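Local coordinates for probable branched-chain amino acid ABC transporter, amino acid binding protein (Thermus thermophilus, PDB 3LKB) that binds valine and probably delivers branched-chain amino acids to an ABC transporter for uptake into the cell, at residues G264-G272 / I282-M291. The protein carries 2 engineered substitutions. Residues are numbered along the deposited sequence; the frame is centred on the assembly and turned at random.
Sequences GIRLQKEIG and IESVNYTNGM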
ATOM      1  N   GLY A 264       7.394   7.200  24.461  1.00 16.08           N
ATOM      2  CA  GLY A 264       7.659   6.922  23.059  1.00 14.19           C
ATOM      3  C   GLY A 264       6.364   6.679  22.345  1.00 13.32           C
ATOM      4  O   GLY A 264       6.121   7.276  21.298  1.00 12.95           O
ATOM      5  N   ILE A 265       5.521   5.814  22.924  1.00 13.44           N
ATOM      6  CA  ILE A 265       4.145   5.619  22.431  1.00 13.60           C
ATOM      7  C   ILE A 265       3.395   6.960  22.362  1.00 13.76           C
ATOM      8  O   ILE A 265       2.731   7.257  21.379  1.00 13.99           O
ATOM      9  CB  ILE A 265       3.336   4.597  23.254  1.00 13.61           C
ATOM     10  CG1 ILE A 265       4.068   3.254  23.329  1.00 13.78           C
ATOM     11  CG2 ILE A 265       1.977   4.412  22.642  1.00 12.91           C
ATOM     12  CD1 ILE A 265       4.373   2.587  21.955  1.00 12.72           C
ATOM     13  N   ARG A 266       3.545   7.780  23.388  1.00 13.52           N
ATOM     14  CA  ARG A 266       2.940   9.106  23.396  1.00 14.10           C
ATOM     15  C   ARG A 266       3.420   9.925  22.186  1.00 13.33           C
ATOM     16  O   ARG A 266       2.619  10.503  21.456  1.00 12.85           O
ATOM     17  CB  ARG A 266       3.299   9.796  24.727  1.00 15.08           C
ATOM     18  CG  ARG A 266       2.134  10.425  25.500  1.00 16.74           C
ATOM     19  CD  ARG A 266       2.108  10.072  26.973  1.00 17.24           C
ATOM     20  NE  ARG A 266       3.324  10.426  27.732  1.00 17.50           N
ATOM     21  CZ  ARG A 266       3.806   9.650  28.709  1.00 16.19           C
ATOM     22  NH1 ARG A 266       3.180   8.519  29.003  1.00 16.95           N
ATOM     23  NH2 ARG A 266       4.901   9.967  29.380  1.00 15.84           N
ATOM     24  N   LEU A 267       4.730   9.919  21.958  1.00 12.82           N
ATOM     25  CA  LEU A 267       5.338  10.631  20.837  1.00 12.91           C
ATOM     26  C   LEU A 267       4.876  10.108  19.475  1.00 13.09           C
ATOM     27  O   LEU A 267       4.590  10.889  18.562  1.00 13.17           O
ATOM     28  CB  LEU A 267       6.873  10.580  20.951  1.00 12.63           C
ATOM     29  CG  LEU A 267       7.651  11.361  19.894  1.00 14.86           C
ATOM     30  CD1 LEU A 267       7.374  12.833  20.183  1.00 12.94           C
ATOM     31  CD2 LEU A 267       9.186  11.039  19.898  1.00 13.94           C
ATOM     32  N   GLN A 268       4.805   8.786  19.324  1.00 13.02           N
ATOM     33  CA  GLN A 268       4.303   8.219  18.074  1.00 13.09           C
ATOM     34  C   GLN A 268       2.927   8.819  17.731  1.00 12.94           C
ATOM     35  O   GLN A 268       2.710   9.223  16.584  1.00 12.57           O
ATOM     36  CB  GLN A 268       4.329   6.669  18.148  1.00 14.08           C
ATOM     37  CG  GLN A 268       3.073   5.898  17.730  1.00 14.25           C
ATOM     38  CD  GLN A 268       3.290   4.388  17.658  1.00 17.74           C
ATOM     39  OE1 GLN A 268       2.459   3.657  17.113  1.00 20.50           O
ATOM     40  NE2 GLN A 268       4.391   3.913  18.214  1.00 16.61           N
ATOM     41  N   LYS A 269       2.051   8.913  18.741  1.00 12.33           N
ATOM     42  CA  LYS A 269       0.692   9.448  18.634  1.00 13.39           C
ATOM     43  C   LYS A 269       0.695  10.923  18.230  1.00 13.90           C
ATOM     44  O   LYS A 269       0.058  11.329  17.236  1.00 14.49           O
ATOM     45  CB  LYS A 269      -0.038   9.286  19.982  1.00 13.53           C
ATOM     46  CG  LYS A 269      -0.955   8.055  20.179  1.00 12.85           C
ATOM     47  CD  LYS A 269      -0.443   6.814  19.494  1.00 19.07           C
ATOM     48  CE  LYS A 269      -0.543   5.535  20.381  1.00 24.20           C
ATOM     49  NZ  LYS A 269      -1.554   5.523  21.537  1.00 25.12           N
ATOM     50  N   GLU A 270       1.486  11.701  18.959  1.00 14.02           N
ATOM     51  CA  GLU A 270       1.679  13.107  18.699  1.00 14.53           C
ATOM     52  C   GLU A 270       2.191  13.346  17.279  1.00 14.20           C
ATOM     53  O   GLU A 270       1.628  14.164  16.543  1.00 13.46           O
ATOM     54  CB  GLU A 270       2.645  13.713  19.735  1.00 14.87           C
ATOM     55  CG  GLU A 270       3.058  15.167  19.421  1.00 19.22           C
ATOM     56  CD  GLU A 270       3.986  15.860  20.475  1.00 25.03           C
ATOM     57  OE1 GLU A 270       4.442  15.253  21.482  1.00 25.99           O
ATOM     58  OE2 GLU A 270       4.278  17.064  20.253  1.00 29.66           O
ATOM     59  N   ILE A 271       3.237  12.623  16.891  1.00 13.77           N
ATOM     60  CA  ILE A 271       3.802  12.784  15.553  1.00 14.64           C
ATOM     61  C   ILE A 271       2.793  12.330  14.492  1.00 15.32           C
ATOM     62  O   ILE A 271       2.546  12.995  13.474  1.00 14.62           O
ATOM     63  CB  ILE A 271       5.158  12.047  15.445  1.00 14.81           C
ATOM     64  CG1 ILE A 271       6.237  12.801  16.262  1.00 12.56           C
ATOM     65  CG2 ILE A 271       5.563  11.859  14.003  1.00 15.33           C
ATOM     66  CD1 ILE A 271       7.606  12.084  16.302  1.00  9.49           C
ATOM     67  N   GLY A 272       2.157  11.202  14.759  1.00 16.85           N
ATOM     68  CA  GLY A 272       1.164  10.717  13.817  1.00 18.91           C
ATOM     69  C   GLY A 272       0.049  11.716  13.568  1.00 19.90           C
ATOM     70  O   GLY A 272      -0.343  11.912  12.445  1.00 20.27           O
ATOM     71  N   ILE A 282      -1.312   5.251  12.884  1.00 18.84           N
ATOM     72  CA  ILE A 282      -0.914   5.757  14.188  1.00 19.49           C
ATOM     73  C   ILE A 282      -0.803   4.572  15.169  1.00 19.73           C
ATOM     74  O   ILE A 282       0.150   4.494  15.950  1.00 20.15           O
ATOM     75  CB  ILE A 282      -1.947   6.765  14.804  1.00 20.38           C
ATOM     76  CG1 ILE A 282      -2.073   8.122  14.055  1.00 22.25           C
ATOM     77  CG2 ILE A 282      -1.685   6.973  16.281  1.00 19.35           C
ATOM     78  CD1 ILE A 282      -0.868   8.540  13.349  1.00 28.89           C
ATOM     79  N   GLU A 283      -1.745   3.636  15.109  1.00 19.04           N
ATOM     80  CA  GLU A 283      -1.743   2.555  16.087  1.00 18.95           C
ATOM     81  C   GLU A 283      -0.988   1.285  15.705  1.00 17.28           C
ATOM     82  O   GLU A 283      -0.930   0.344  16.491  1.00 16.82           O
ATOM     83  CB  GLU A 283      -3.161   2.232  16.564  1.00 19.87           C
ATOM     84  CG  GLU A 283      -4.128   1.841  15.507  1.00 25.06           C
ATOM     85  CD  GLU A 283      -5.600   1.778  16.018  1.00 34.19           C
ATOM     86  OE1 GLU A 283      -6.417   1.076  15.347  1.00 33.86           O
ATOM     87  OE2 GLU A 283      -5.927   2.433  17.067  1.00 35.21           O
ATOM     88  N   SER A 284      -0.439   1.241  14.495  1.00 14.73           N
ATOM     89  CA  SER A 284       0.222   0.043  14.073  1.00 12.95           C
ATOM     90  C   SER A 284       1.493  -0.169  14.870  1.00 11.44           C
ATOM     91  O   SER A 284       2.229   0.775  15.125  1.00 11.37           O
ATOM     92  CB  SER A 284       0.561   0.155  12.606  1.00 13.77           C
ATOM     93  OG  SER A 284       1.021  -1.086  12.117  1.00 13.85           O
ATOM     94  N   VAL A 285       1.764  -1.405  15.259  1.00  9.43           N
ATOM     95  CA  VAL A 285       3.024  -1.714  15.900  1.00  8.42           C
ATOM     96  C   VAL A 285       4.178  -1.484  14.925  1.00  9.11           C
ATOM     97  O   VAL A 285       5.293  -1.205  15.340  1.00  8.91           O
ATOM     98  CB  VAL A 285       3.058  -3.142  16.458  1.00  9.03           C
ATOM     99  CG1 VAL A 285       3.301  -4.185  15.324  1.00  5.97           C
ATOM    100  CG2 VAL A 285       4.110  -3.265  17.607  1.00  7.82           C
ATOM    101  N   ASN A 286       3.898  -1.516  13.621  1.00  9.42           N
ATOM    102  CA  ASN A 286       4.967  -1.238  12.632  1.00  9.60           C
ATOM    103  C   ASN A 286       5.346   0.236  12.411  1.00  8.65           C
ATOM    104  O   ASN A 286       6.485   0.579  12.078  1.00  8.83           O
ATOM    105  CB  ASN A 286       4.733  -2.072  11.385  1.00  8.98           C
ATOM    106  CG  ASN A 286       4.842  -3.555  11.718  1.00 10.79           C
ATOM    107  OD1 ASN A 286       5.828  -3.974  12.339  1.00 12.55           O
ATOM    108  ND2 ASN A 286       3.821  -4.322  11.423  1.00  9.56           N
ATOM    109  N   TYR A 287       4.395   1.110  12.672  1.00  8.09           N
ATOM    110  CA  TYR A 287       4.679   2.522  12.821  1.00  7.36           C
ATOM    111  C   TYR A 287       5.573   2.708  14.043  1.00  7.05           C
ATOM    112  O   TYR A 287       6.565   3.388  13.981  1.00  8.40           O
ATOM    113  CB  TYR A 287       3.344   3.266  12.932  1.00  8.05           C
ATOM    114  CG  TYR A 287       3.426   4.750  12.775  1.00  8.23           C
ATOM    115  CD1 TYR A 287       3.713   5.301  11.545  1.00 10.29           C
ATOM    116  CD2 TYR A 287       3.252   5.602  13.874  1.00 12.01           C
ATOM    117  CE1 TYR A 287       3.803   6.650  11.374  1.00 14.03           C
ATOM    118  CE2 TYR A 287       3.341   7.007  13.726  1.00 13.44           C
ATOM    119  CZ  TYR A 287       3.631   7.510  12.455  1.00 14.91           C
ATOM    120  OH  TYR A 287       3.735   8.851  12.214  1.00 14.49           O
ATOM    121  N   THR A 288       5.302   2.016  15.135  1.00  7.49           N
ATOM    122  CA  THR A 288       6.236   2.016  16.276  1.00  7.66           C
ATOM    123  C   THR A 288       7.627   1.489  15.871  1.00  8.01           C
ATOM    124  O   THR A 288       8.649   2.053  16.249  1.00  8.84           O
ATOM    125  CB  THR A 288       5.708   1.138  17.448  1.00  8.11           C
ATOM    126  OG1 THR A 288       4.308   1.344  17.609  1.00  7.59           O
ATOM    127  CG2 THR A 288       6.419   1.463  18.771  1.00  6.89           C
ATOM    128  N   ASN A 289       7.641   0.400  15.101  1.00  7.97           N
ATOM    129  CA  ASN A 289       8.851  -0.285  14.635  1.00  6.91           C
ATOM    130  C   ASN A 289       9.741   0.617  13.772  1.00  6.52           C
ATOM    131  O   ASN A 289      10.927   0.770  14.041  1.00  7.04           O
ATOM    132  CB  ASN A 289       8.385  -1.524  13.871  1.00  7.11           C
ATOM    133  CG  ASN A 289       9.496  -2.499  13.550  1.00 10.17           C
ATOM    134  OD1 ASN A 289      10.671  -2.297  13.907  1.00 12.23           O
ATOM    135  ND2 ASN A 289       9.129  -3.584  12.840  1.00 10.46           N
ATOM    136  N   GLY A 290       9.161   1.246  12.757  1.00  6.36           N
ATOM    137  CA  GLY A 290       9.880   2.268  11.970  1.00  6.85           C
ATOM    138  C   GLY A 290      10.373   3.463  12.770  1.00  6.22           C
ATOM    139  O   GLY A 290      11.450   4.006  12.512  1.00  6.53           O
ATOM    140  N   MET A 291       9.590   3.874  13.748  1.00  6.39           N
ATOM    141  CA  MET A 291       9.956   5.046  14.527  1.00  7.29           C
ATOM    142  C   MET A 291      11.177   4.687  15.392  1.00  7.62           C
ATOM    143  O   MET A 291      12.102   5.496  15.572  1.00  7.23           O
ATOM    144  CB  MET A 291       8.768   5.553  15.368  1.00  6.22           C
ATOM    145  CG  MET A 291       9.018   6.931  15.947  1.00  7.94           C
ATOM    146  SD  MET A 291       7.536   7.795  16.545  1.00  2.00           S
ATOM    147  CE  MET A 291       6.875   8.004  14.897  1.00  2.00           C
TER
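Gln268 enters a hole formed by Ile282, Tyr287, Thr288 and Met291, and so illustrates how a polar knob can join two nearly perpendicular helices, here 263-274 and 285-308, whose axes in these segments cross at 100°. Both belong to one lobe of the periplasmic-binding-protein fold, the Ser284 side chain about 12 Å from the bound valine. Extended beyond CG (chi2 172°), the Gln268 chain carries its amide across the Thr288 side chain at about a right angle. The terminal group lies close to Thr288 OG1 and Ile282 O, although which end meets which atom is uncertain. The Tyr287 ring runs past in the opposite direction, its plane 73° from the amide, and turns its edge to the backbone, with CE2 3.7 Å from Gln268 O. Behind the knob, Met291 SD rests 3.6 Å from Gln268 CA, while Ile271 CG2 meets Met291 CE at 4.2 Å. Tyr287 OH is hydrogen-bonded to Asp33 of helix 21-41, linking a third helix to the pair. With an alanine here in place of Gln268, a gap would probably open beside Thr288, the amide lost from Ile282 O. Shape and polarity together thus probably set the helix fit, apolar groups packing round a buried amide.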